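Local coordinates for putative effector, AYWB SAP54-like protein ('Echinacea purpurea' witches'-broom phytoplasma, PDB 6INR), which is an effector that causes phyllody symptoms in plants and interacts with MADS transcription factors, probably altering floral gene regulation in the host, at residues A[46-51]-A[59-64]. Numbering follows the deposited sequence.
Sequences KGLQGS and NLLKLK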
loop_
_atom_site.group_PDB
_atom_site.type_symbol
_atom_site.label_atom_id
_atom_site.label_comp_id
_atom_site.label_asym_id
_atom_site.label_seq_id
_atom_site.Cartn_x
_atom_site.Cartn_y
_atom_site.Cartn_z
ATOM N N LYS A 46 -0.519 -9.264 15.676
ATOM C CA LYS A 46 -1.062 -10.493 16.307
ATOM C C LYS A 46 0.023 -11.574 16.421
ATOM O O LYS A 46 0.225 -12.192 17.471
ATOM C CB LYS A 46 -2.256 -11.041 15.514
ATOM C CG LYS A 46 -3.602 -10.574 16.038
ATOM C CD LYS A 46 -4.670 -10.582 14.961
ATOM C CE LYS A 46 -4.916 -11.953 14.360
ATOM N NZ LYS A 46 -6.036 -11.936 13.371
ATOM N N GLY A 47 0.732 -11.767 15.328
ATOM C CA GLY A 47 1.759 -12.809 15.242
ATOM C C GLY A 47 2.875 -12.555 16.230
ATOM O O GLY A 47 3.535 -13.490 16.695
ATOM N N LEU A 48 3.069 -11.278 16.549
ATOM C CA LEU A 48 4.114 -10.834 17.496
ATOM C C LEU A 48 3.745 -11.109 18.957
ATOM O O LEU A 48 4.611 -11.188 19.821
ATOM C CB LEU A 48 4.423 -9.347 17.331
ATOM C CG LEU A 48 5.394 -8.988 16.203
ATOM C CD1 LEU A 48 5.368 -7.497 15.921
ATOM C CD2 LEU A 48 6.812 -9.447 16.502
ATOM N N GLN A 49 2.448 -11.248 19.206
ATOM C CA GLN A 49 1.889 -11.571 20.557
ATOM C C GLN A 49 1.997 -13.042 20.940
ATOM O O GLN A 49 1.796 -13.394 22.094
ATOM C CB GLN A 49 0.387 -11.244 20.678
ATOM C CG GLN A 49 -0.131 -10.062 19.882
ATOM C CD GLN A 49 0.524 -8.766 20.279
ATOM O OE1 GLN A 49 1.740 -8.709 20.463
ATOM N NE2 GLN A 49 -0.273 -7.712 20.403
ATOM N N GLY A 50 2.249 -13.894 19.957
ATOM C CA GLY A 50 2.246 -15.350 20.175
ATOM C C GLY A 50 3.544 -15.925 20.719
ATOM O O GLY A 50 4.483 -15.203 21.067
ATOM N N SER A 51 3.559 -17.249 20.796
ATOM C CA SER A 51 4.734 -18.004 21.262
ATOM C C SER A 51 5.736 -18.184 20.125
ATOM O O SER A 51 5.649 -19.115 19.314
ATOM C CB SER A 51 4.336 -19.364 21.821
ATOM O OG SER A 51 3.842 -20.201 20.794
ATOM N N ASN A 59 12.150 -11.598 12.262
ATOM C CA ASN A 59 11.592 -11.485 10.885
ATOM C C ASN A 59 10.211 -10.858 10.778
ATOM O O ASN A 59 9.936 -10.101 9.849
ATOM C CB ASN A 59 11.612 -12.829 10.195
ATOM C CG ASN A 59 12.993 -13.459 10.220
ATOM O OD1 ASN A 59 14.016 -12.760 10.181
ATOM N ND2 ASN A 59 13.030 -14.781 10.327
ATOM N N LEU A 60 9.363 -11.137 11.748
ATOM C CA LEU A 60 8.079 -10.428 11.828
ATOM C C LEU A 60 8.273 -8.927 11.924
ATOM O O LEU A 60 7.402 -8.151 11.565
ATOM C CB LEU A 60 7.232 -10.897 13.009
ATOM C CG LEU A 60 6.663 -12.313 12.932
ATOM C CD1 LEU A 60 5.702 -12.487 14.093
ATOM C CD2 LEU A 60 5.969 -12.594 11.601
ATOM N N LEU A 61 9.433 -8.516 12.395
ATOM C CA LEU A 61 9.680 -7.084 12.602
ATOM C C LEU A 61 10.244 -6.454 11.348
ATOM O O LEU A 61 10.018 -5.289 11.074
ATOM C CB LEU A 61 10.609 -6.856 13.787
ATOM C CG LEU A 61 9.927 -7.104 15.147
ATOM C CD1 LEU A 61 10.972 -7.213 16.262
ATOM C CD2 LEU A 61 8.867 -6.041 15.459
ATOM N N LYS A 62 10.995 -7.253 10.606
ATOM C CA LYS A 62 11.533 -6.848 9.294
ATOM C C LYS A 62 10.407 -6.691 8.261
ATOM O O LYS A 62 10.355 -5.709 7.523
ATOM C CB LYS A 62 12.571 -7.848 8.772
ATOM C CG LYS A 62 13.558 -8.320 9.832
ATOM C CD LYS A 62 14.940 -8.688 9.278
ATOM C CE LYS A 62 15.986 -8.976 10.365
ATOM N NZ LYS A 62 16.118 -7.905 11.400
ATOM N N LEU A 63 9.514 -7.680 8.239
ATOM C CA LEU A 63 8.309 -7.656 7.387
ATOM C C LEU A 63 7.484 -6.437 7.694
ATOM O O LEU A 63 7.050 -5.714 6.807
ATOM C CB LEU A 63 7.420 -8.887 7.604
ATOM C CG LEU A 63 7.830 -10.224 6.986
ATOM C CD1 LEU A 63 6.782 -11.281 7.314
ATOM C CD2 LEU A 63 8.020 -10.097 5.486
ATOM N N LYS A 64 7.279 -6.206 8.977
ATOM C CA LYS A 64 6.422 -5.106 9.390
ATOM C C LYS A 64 7.004 -3.806 8.845
ATOM O O LYS A 64 6.283 -2.883 8.452
ATOM C CB LYS A 64 6.264 -5.051 10.906
ATOM C CG LYS A 64 5.328 -3.934 11.351
ATOM C CD LYS A 64 5.061 -3.987 12.831
ATOM C CE LYS A 64 4.228 -2.798 13.257
ATOM N NZ LYS A 64 3.580 -3.028 14.579
#
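Leu48, towards the C-terminal end of helix 16-49, faces Leu60, near the start of helix 55-84, with their CA atoms 6.9 Å apart. Leu60 reaches straight across. Its CG lies anti to its own carbonyl carbon (chi1 -69°), and this carries CD1 onto the backbone of the first helix, where it rests 3.5 Å from Gly47 O and 3.8 Å from Leu48 N. Gly47 has no side chain, and the methyl lies directly against its carbonyl group. Leu48 leaves its helix more obliquely, but its branched end bends over to the partner. The two leucines run past each other in opposite directions, so that Leu48 CD2 comes alongside the root of the other chain, 3.8 Å from Leu60 CB, while each lies along the other's flank. Leu61 adds an outer contact: it meets Leu48 at about a right angle, and its CD2 touches Leu48 CD1 at 3.8 Å. Leu60 also touches Ile44, one turn back on helix 16-49, and Leu63 packs on the same residue. Lys64, with its chain fully extended from chi1 -178° onward, sends NZ across to a salt bridge with Asp45. Here the two antiparallel helices meet through leucine methyls and one stretch of bare backbone. With about 203 Å² buried in all, and Leu61 still largely in solvent, this is a small apolar surface contact near the turn end of the helical hairpin, where the helices meet by van der Waals contact between methyls and backbone and the neighbouring Lys64-Asp45 salt bridge adds a charged link.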